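Local coordinates for regulatory protein E2 (Bovine papillomavirus type 1, PDB 2JEX) that probably helps the viral E1 protein initiate DNA replication and regulates viral transcription, the modelled chain being its N-terminal transactivation domain, at residues A[109-115]-A[132-138]; A[11-15]-A[35-39]. The protein carries 1 engineered substitution. Residues are numbered along the deposited sequence.

Two ways of joining chain segments, helix against helix and strand against strand, occur in this single transactivation domain. Interaction 2 comes first along the chain, pairing helices 4-21 and 26-48; interaction 1 follows in series, pairing 110-120 and 128-140, neighbouring strands of the large antiparallel sheet joined as a hairpin. Their centres lie 27 Å apart and their nearest atoms about 12 Å, so they do not touch. Helix 62-83 bridges the gap: Val36 of interaction 2 packs on its Ala72, whereas Phe110 of interaction 1 reaches Met75, Ser78, Leu79 and Leu82. The domain thus has an N-terminal helical part and a β-rich part, with this third helix in contact with both.

Interaction 1: residues A[109-115]-A[132-138]; sequences CFKKGAR and TVYSNLY
Antiparallel β pairing often tolerates a local irregularity, and the 110-120/128-140 hairpin keeps its residue pairing while the hydrogen-bonding pattern shifts phase at Gly113/Ser135. Strand 110-115 runs at 167° to strand 136-138 (axes 4.8 Å apart) and at 151° to strand 132-134 (4.6 Å), the chain turning a corner at Ser135. Phe110-Tyr138, Lys112-Asn136 and Arg115-Val133 are hydrogen-bonded pairs; Lys111-Leu137 and Ala114-Tyr134 are non-hydrogen-bonded.

Among the backbone hydrogen bonds, Phe110 N to Tyr138 O is 3.2 Å, Tyr138 N to Phe110 O 2.8 Å, Lys112 N to Asn136 O 2.9 Å, Asn136 N to Lys112 O 2.9 Å, Arg115 N to Val133 O 2.8 Å and Val133 N to Arg115 O 2.7 Å. At the break, Ser135 N reaches Gly113 O at 2.7 Å. Gly113 adopts phi/psi 84/73 opposite Ser135 at -73/-22; an ideal CB on Gly113 would clash with Ser135 OG.

Lys111, Leu137, Ala114 and Tyr134 share one face. There, Lys111 CB lies 4.0 Å from the Tyr134 ring centroid in a CH-pi contact, Ala114 CB touches Tyr134 CE2 at 3.3 Å, and Lys111 CD meets Leu137 CD2 at 3.6 Å. Lys111 NZ turns back to Cys109 O at 2.7 Å and also bonds Pro106 O. On the other face, Lys112 CE approaches Tyr138 OH at 3.4 Å, and the Arg115 guanidinium, chi1 near +74°, covers Val133 CG1.

Around the hairpin, Lys112 NZ forms a salt bridge with Glu90 and a hydrogen bond to Pro91 O, Arg115 forms a salt bridge with Asp190, strand 145-152 flanks 128-140, and Phe110 packs on helix 62-83.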
ATOM      1  N   CYS A 109       3.480  -4.147   2.651  1.00 67.70           N
ATOM      2  CA  CYS A 109       4.149  -3.331   3.665  1.00 66.88           C
ATOM      3  C   CYS A 109       3.636  -1.893   3.624  1.00 66.70           C
ATOM      4  O   CYS A 109       3.252  -1.385   2.565  1.00 66.03           O
ATOM      5  CB  CYS A 109       5.688  -3.382   3.533  1.00 67.16           C
ATOM      6  SG  CYS A 109       6.440  -2.510   2.116  1.00 66.10           S
ATOM      7  N   PHE A 110       3.624  -1.242   4.784  1.00 66.12           N
ATOM      8  CA  PHE A 110       3.193   0.145   4.863  1.00 65.92           C
ATOM      9  C   PHE A 110       4.348   1.073   4.495  1.00 66.08           C
ATOM     10  O   PHE A 110       5.521   0.729   4.681  1.00 66.24           O
ATOM     11  CB  PHE A 110       2.584   0.453   6.236  1.00 65.60           C
ATOM     12  CG  PHE A 110       1.425  -0.450   6.594  1.00 64.94           C
ATOM     13  CD1 PHE A 110       1.595  -1.500   7.498  1.00 62.52           C
ATOM     14  CD2 PHE A 110       0.173  -0.274   6.004  1.00 62.44           C
ATOM     15  CE1 PHE A 110       0.537  -2.347   7.818  1.00 64.75           C
ATOM     16  CE2 PHE A 110      -0.900  -1.119   6.323  1.00 65.27           C
ATOM     17  CZ  PHE A 110      -0.721  -2.159   7.228  1.00 62.98           C
ATOM     18  N   LYS A 111       4.014   2.231   3.930  1.00 65.98           N
ATOM     19  CA  LYS A 111       5.019   3.080   3.290  1.00 65.60           C
ATOM     20  C   LYS A 111       4.762   4.563   3.504  1.00 65.46           C
ATOM     21  O   LYS A 111       3.646   5.037   3.305  1.00 65.67           O
ATOM     22  CB  LYS A 111       5.094   2.801   1.781  1.00 65.28           C
ATOM     23  CG  LYS A 111       4.994   1.342   1.374  1.00 64.69           C
ATOM     24  CD  LYS A 111       5.344   1.174  -0.088  1.00 63.46           C
ATOM     25  CE  LYS A 111       4.644   0.009  -0.740  1.00 65.18           C
ATOM     26  NZ  LYS A 111       4.416  -1.183   0.128  1.00 73.44           N
ATOM     27  N   LYS A 112       5.805   5.292   3.903  1.00 65.44           N
ATOM     28  CA  LYS A 112       5.749   6.756   3.984  1.00 65.36           C
ATOM     29  C   LYS A 112       6.951   7.392   3.274  1.00 65.56           C
ATOM     30  O   LYS A 112       8.003   6.762   3.132  1.00 65.39           O
ATOM     31  CB  LYS A 112       5.664   7.226   5.439  1.00 65.56           C
ATOM     32  CG  LYS A 112       4.427   6.719   6.201  1.00 66.15           C
ATOM     33  CD  LYS A 112       4.192   7.472   7.500  1.00 65.25           C
ATOM     34  CE  LYS A 112       5.145   7.005   8.582  1.00 66.35           C
ATOM     35  NZ  LYS A 112       4.673   7.352   9.956  1.00 66.88           N
ATOM     36  N   GLY A 113       6.784   8.636   2.827  1.00 65.58           N
ATOM     37  CA  GLY A 113       7.863   9.381   2.178  1.00 66.21           C
ATOM     38  C   GLY A 113       7.974   9.067   0.695  1.00 66.23           C
ATOM     39  O   GLY A 113       8.895   8.376   0.269  1.00 65.70           O
ATOM     40  N   ALA A 114       7.021   9.572  -0.082  1.00 66.56           N
ATOM     41  CA  ALA A 114       6.953   9.288  -1.514  1.00 67.19           C
ATOM     42  C   ALA A 114       7.839  10.239  -2.298  1.00 67.47           C
ATOM     43  O   ALA A 114       7.927  11.439  -1.981  1.00 67.50           O
ATOM     44  CB  ALA A 114       5.509   9.383  -2.015  1.00 66.64           C
ATOM     45  N   ARG A 115       8.500   9.695  -3.316  1.00 67.52           N
ATOM     46  CA  ARG A 115       9.193  10.518  -4.301  1.00 68.15           C
ATOM     47  C   ARG A 115       9.197   9.850  -5.664  1.00 68.61           C
ATOM     48  O   ARG A 115       9.014   8.637  -5.774  1.00 68.63           O
ATOM     49  CB  ARG A 115      10.618  10.859  -3.855  1.00 68.12           C
ATOM     50  CG  ARG A 115      11.587   9.715  -3.955  1.00 66.99           C
ATOM     51  CD  ARG A 115      12.856  10.065  -3.234  1.00 59.86           C
ATOM     52  NE  ARG A 115      13.853   9.014  -3.389  1.00 61.20           N
ATOM     53  CZ  ARG A 115      13.998   7.984  -2.564  1.00 64.63           C
ATOM     54  NH1 ARG A 115      13.198   7.837  -1.509  1.00 68.96           N
ATOM     55  NH2 ARG A 115      14.949   7.092  -2.795  1.00 66.00           N
ATOM     56  N   THR A 132       7.150   5.730  -8.440  1.00 74.13           N
ATOM     57  CA  THR A 132       7.005   6.287  -7.096  1.00 74.71           C
ATOM     58  C   THR A 132       7.709   5.375  -6.105  1.00 75.21           C
ATOM     59  O   THR A 132       7.385   4.189  -6.006  1.00 75.36           O
ATOM     60  CB  THR A 132       5.528   6.463  -6.720  1.00 75.20           C
ATOM     61  OG1 THR A 132       4.900   7.306  -7.692  1.00 75.48           O
ATOM     62  CG2 THR A 132       5.378   7.096  -5.329  1.00 74.73           C
ATOM     63  N   VAL A 133       8.693   5.935  -5.402  1.00 75.41           N
ATOM     64  CA  VAL A 133       9.476   5.202  -4.408  1.00 75.82           C
ATOM     65  C   VAL A 133       9.250   5.803  -3.020  1.00 75.35           C
ATOM     66  O   VAL A 133       9.131   7.017  -2.874  1.00 75.65           O
ATOM     67  CB  VAL A 133      10.984   5.189  -4.773  1.00 75.98           C
ATOM     68  CG1 VAL A 133      11.800   4.363  -3.776  1.00 76.11           C
ATOM     69  CG2 VAL A 133      11.166   4.619  -6.165  1.00 78.62           C
ATOM     70  N   TYR A 134       9.179   4.942  -2.011  1.00 75.27           N
ATOM     71  CA  TYR A 134       8.935   5.367  -0.631  1.00 74.91           C
ATOM     72  C   TYR A 134      10.199   5.231   0.207  1.00 75.15           C
ATOM     73  O   TYR A 134      10.831   4.177   0.217  1.00 75.89           O
ATOM     74  CB  TYR A 134       7.745   4.598  -0.028  1.00 74.00           C
ATOM     75  CG  TYR A 134       6.439   4.952  -0.711  1.00 72.53           C
ATOM     76  CD1 TYR A 134       5.960   4.206  -1.792  1.00 72.14           C
ATOM     77  CD2 TYR A 134       5.703   6.060  -0.303  1.00 69.62           C
ATOM     78  CE1 TYR A 134       4.770   4.543  -2.438  1.00 63.80           C
ATOM     79  CE2 TYR A 134       4.516   6.408  -0.944  1.00 67.37           C
ATOM     80  CZ  TYR A 134       4.060   5.654  -2.012  1.00 67.76           C
ATOM     81  OH  TYR A 134       2.885   6.014  -2.641  1.00 69.65           O
ATOM     82  N   SER A 135      10.577   6.308   0.893  1.00 75.01           N
ATOM     83  CA  SER A 135      11.820   6.332   1.663  1.00 75.05           C
ATOM     84  C   SER A 135      11.725   5.490   2.932  1.00 75.05           C
ATOM     85  O   SER A 135      12.751   5.064   3.477  1.00 74.61           O
ATOM     86  CB  SER A 135      12.215   7.770   2.014  1.00 75.32           C
ATOM     87  OG  SER A 135      11.260   8.380   2.871  1.00 77.29           O
ATOM     88  N   ASN A 136      10.495   5.254   3.391  1.00 74.94           N
ATOM     89  CA  ASN A 136      10.258   4.540   4.643  1.00 75.05           C
ATOM     90  C   ASN A 136       9.279   3.391   4.459  1.00 74.59           C
ATOM     91  O   ASN A 136       8.125   3.596   4.083  1.00 74.51           O
ATOM     92  CB  ASN A 136       9.800   5.508   5.750  1.00 74.91           C
ATOM     93  CG  ASN A 136      10.812   6.634   6.007  1.00 76.38           C
ATOM     94  OD1 ASN A 136      12.023   6.404   6.049  1.00 75.53           O
ATOM     95  ND2 ASN A 136      10.314   7.854   6.175  1.00 77.84           N
ATOM     96  N   LEU A 137       9.769   2.179   4.709  1.00 74.37           N
ATOM     97  CA  LEU A 137       8.989   0.963   4.528  1.00 74.55           C
ATOM     98  C   LEU A 137       8.934   0.191   5.832  1.00 74.52           C
ATOM     99  O   LEU A 137       9.962  -0.027   6.478  1.00 74.12           O
ATOM    100  CB  LEU A 137       9.595   0.072   3.437  1.00 74.72           C
ATOM    101  CG  LEU A 137       9.865   0.604   2.023  1.00 75.24           C
ATOM    102  CD1 LEU A 137      10.508  -0.479   1.158  1.00 73.25           C
ATOM    103  CD2 LEU A 137       8.591   1.106   1.376  1.00 75.25           C
ATOM    104  N   TYR A 138       7.728  -0.223   6.207  1.00 74.34           N
ATOM    105  CA  TYR A 138       7.507  -0.955   7.449  1.00 74.60           C
ATOM    106  C   TYR A 138       6.995  -2.361   7.134  1.00 75.61           C
ATOM    107  O   TYR A 138       5.844  -2.539   6.723  1.00 74.95           O
ATOM    108  CB  TYR A 138       6.527  -0.195   8.346  1.00 74.03           C
ATOM    109  CG  TYR A 138       6.916   1.246   8.593  1.00 72.05           C
ATOM    110  CD1 TYR A 138       6.619   2.238   7.654  1.00 71.45           C
ATOM    111  CD2 TYR A 138       7.580   1.620   9.763  1.00 69.63           C
ATOM    112  CE1 TYR A 138       6.979   3.565   7.865  1.00 72.17           C
ATOM    113  CE2 TYR A 138       7.943   2.952   9.990  1.00 69.96           C
ATOM    114  CZ  TYR A 138       7.639   3.915   9.034  1.00 71.50           C
ATOM    115  OH  TYR A 138       7.982   5.224   9.238  1.00 68.33           O
TER

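Interaction 2: residues A[11-15]-A[35-39]; sequences AQETQ and AVRTE
Gln15 lays its side chain across the facing helix, over Ala35 (Gln15 CG to Ala35 CB 4.2 Å) and against Val36 (Gln15 OE1 to Val36 CG2 3.6 Å). Both segments are helical and roughly antiparallel, 150° between their directions (signed crossing angle -150°), with axes 8.5 Å apart. Small residues allow this closeness: the CA atoms of Ala11 and Ala35 are 4.8 Å apart, Ala35 CB meets Ala11 O at 3.5 Å and Thr14 CG2 at 3.8 Å, and Ala11 CB lies 4.2 Å from Glu39 CB.

One carboxylate serves two amides. Glu39, extended in t,t, accepts Gln15 NE2 at OE1 (2.8 Å) and Gln12 NE2 at OE2 (3.0 Å); both glutamines begin m,t. Gln15 NE2 also donates to Ala11 O (2.8 Å), tying the amide back to its own helix. Beyond the pair, Val36 and Arg37 pack on helix 62-83. The Ala11/Ala35 contact, beside an interfacial Gln12-Glu39-Gln15 hydrogen-bond network, typifies packing in a helical bundle, here the N-terminal three-helix part of the E2 transactivation domain.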
ATOM      1  N   ALA A  11     -21.203   1.498  10.819  1.00 70.75           N
ATOM      2  CA  ALA A  11     -19.944   1.128  10.178  1.00 69.48           C
ATOM      3  C   ALA A  11     -19.613   2.003   8.964  1.00 69.40           C
ATOM      4  O   ALA A  11     -18.446   2.349   8.743  1.00 69.16           O
ATOM      5  CB  ALA A  11     -19.956  -0.329   9.794  1.00 69.31           C
ATOM      6  N   GLN A  12     -20.637   2.357   8.191  1.00 68.74           N
ATOM      7  CA  GLN A  12     -20.476   3.252   7.043  1.00 68.84           C
ATOM      8  C   GLN A  12     -20.256   4.708   7.467  1.00 69.03           C
ATOM      9  O   GLN A  12     -19.467   5.432   6.851  1.00 68.81           O
ATOM     10  CB  GLN A  12     -21.691   3.156   6.124  1.00 68.66           C
ATOM     11  CG  GLN A  12     -21.769   1.859   5.359  1.00 69.18           C
ATOM     12  CD  GLN A  12     -23.145   1.606   4.787  1.00 72.13           C
ATOM     13  OE1 GLN A  12     -24.153   2.000   5.371  1.00 73.38           O
ATOM     14  NE2 GLN A  12     -23.197   0.932   3.639  1.00 71.65           N
ATOM     15  N   GLU A  13     -20.973   5.119   8.517  1.00 69.28           N
ATOM     16  CA  GLU A  13     -20.864   6.455   9.103  1.00 69.22           C
ATOM     17  C   GLU A  13     -19.506   6.670   9.771  1.00 68.87           C
ATOM     18  O   GLU A  13     -18.979   7.779   9.759  1.00 69.31           O
ATOM     19  CB  GLU A  13     -21.986   6.669  10.127  1.00 69.47           C
ATOM     20  CG  GLU A  13     -22.341   8.124  10.405  1.00 70.60           C
ATOM     21  CD  GLU A  13     -23.401   8.659   9.457  1.00 75.30           C
ATOM     22  OE1 GLU A  13     -24.466   9.103   9.945  1.00 77.51           O
ATOM     23  OE2 GLU A  13     -23.180   8.628   8.226  1.00 75.77           O
ATOM     24  N   THR A  14     -18.959   5.611  10.363  1.00 68.76           N
ATOM     25  CA  THR A  14     -17.632   5.638  10.984  1.00 68.77           C
ATOM     26  C   THR A  14     -16.524   5.908   9.956  1.00 69.01           C
ATOM     27  O   THR A  14     -15.620   6.718  10.207  1.00 69.27           O
ATOM     28  CB  THR A  14     -17.344   4.329  11.768  1.00 68.56           C
ATOM     29  OG1 THR A  14     -18.268   4.217  12.854  1.00 68.02           O
ATOM     30  CG2 THR A  14     -15.937   4.326  12.333  1.00 68.91           C
ATOM     31  N   GLN A  15     -16.608   5.235   8.807  1.00 69.20           N
ATOM     32  CA  GLN A  15     -15.685   5.445   7.700  1.00 69.53           C
ATOM     33  C   GLN A  15     -15.783   6.879   7.193  1.00 70.25           C
ATOM     34  O   GLN A  15     -14.759   7.539   6.991  1.00 70.11           O
ATOM     35  CB  GLN A  15     -15.980   4.473   6.556  1.00 69.69           C
ATOM     36  CG  GLN A  15     -15.623   3.024   6.827  1.00 69.08           C
ATOM     37  CD  GLN A  15     -16.328   2.075   5.872  1.00 69.33           C
ATOM     38  OE1 GLN A  15     -16.029   2.029   4.675  1.00 68.45           O
ATOM     39  NE2 GLN A  15     -17.274   1.314   6.399  1.00 68.94           N
ATOM     40  N   ALA A  35     -14.136  -0.856  10.832  1.00 68.77           N
ATOM     41  CA  ALA A  35     -15.444  -0.472  10.332  1.00 68.52           C
ATOM     42  C   ALA A  35     -15.647  -0.918   8.886  1.00 68.62           C
ATOM     43  O   ALA A  35     -16.763  -1.262   8.500  1.00 68.56           O
ATOM     44  CB  ALA A  35     -15.642   1.024  10.466  1.00 68.82           C
ATOM     45  N   VAL A  36     -14.573  -0.914   8.094  1.00 68.63           N
ATOM     46  CA  VAL A  36     -14.624  -1.458   6.726  1.00 68.27           C
ATOM     47  C   VAL A  36     -14.903  -2.958   6.783  1.00 68.47           C
ATOM     48  O   VAL A  36     -15.714  -3.475   6.009  1.00 69.01           O
ATOM     49  CB  VAL A  36     -13.337  -1.169   5.893  1.00 68.47           C
ATOM     50  CG1 VAL A  36     -13.466  -1.757   4.476  1.00 66.64           C
ATOM     51  CG2 VAL A  36     -13.059   0.344   5.793  1.00 67.12           C
ATOM     52  N   ARG A  37     -14.249  -3.628   7.733  1.00 68.34           N
ATOM     53  CA  ARG A  37     -14.419  -5.054   7.991  1.00 67.62           C
ATOM     54  C   ARG A  37     -15.864  -5.395   8.350  1.00 67.98           C
ATOM     55  O   ARG A  37     -16.467  -6.287   7.747  1.00 68.89           O
ATOM     56  CB  ARG A  37     -13.493  -5.474   9.127  1.00 67.04           C
ATOM     57  CG  ARG A  37     -13.680  -6.902   9.586  1.00 67.22           C
ATOM     58  CD  ARG A  37     -12.689  -7.248  10.672  1.00 67.56           C
ATOM     59  NE  ARG A  37     -12.787  -8.649  11.076  1.00 67.92           N
ATOM     60  CZ  ARG A  37     -11.924  -9.253  11.885  1.00 66.25           C
ATOM     61  NH1 ARG A  37     -10.902  -8.576  12.385  1.00 66.69           N
ATOM     62  NH2 ARG A  37     -12.088 -10.533  12.202  1.00 61.73           N
ATOM     63  N   THR A  38     -16.395  -4.685   9.343  1.00 67.54           N
ATOM     64  CA  THR A  38     -17.770  -4.834   9.786  1.00 67.22           C
ATOM     65  C   THR A  38     -18.740  -4.669   8.607  1.00 67.36           C
ATOM     66  O   THR A  38     -19.512  -5.577   8.339  1.00 67.62           O
ATOM     67  CB  THR A  38     -18.082  -3.861  10.963  1.00 67.84           C
ATOM     68  OG1 THR A  38     -17.118  -4.069  12.004  1.00 66.50           O
ATOM     69  CG2 THR A  38     -19.502  -4.075  11.529  1.00 63.94           C
ATOM     70  N   GLU A  39     -18.650  -3.556   7.874  1.00 67.43           N
ATOM     71  CA  GLU A  39     -19.543  -3.294   6.728  1.00 67.53           C
ATOM     72  C   GLU A  39     -19.569  -4.435   5.712  1.00 67.16           C
ATOM     73  O   GLU A  39     -20.632  -4.924   5.340  1.00 67.59           O
ATOM     74  CB  GLU A  39     -19.183  -1.978   6.019  1.00 67.23           C
ATOM     75  CG  GLU A  39     -20.003  -1.720   4.744  1.00 66.59           C
ATOM     76  CD  GLU A  39     -19.595  -0.453   3.997  1.00 68.15           C
ATOM     77  OE1 GLU A  39     -18.504   0.090   4.265  1.00 71.82           O
ATOM     78  OE2 GLU A  39     -20.371   0.004   3.136  1.00 67.95           O
TER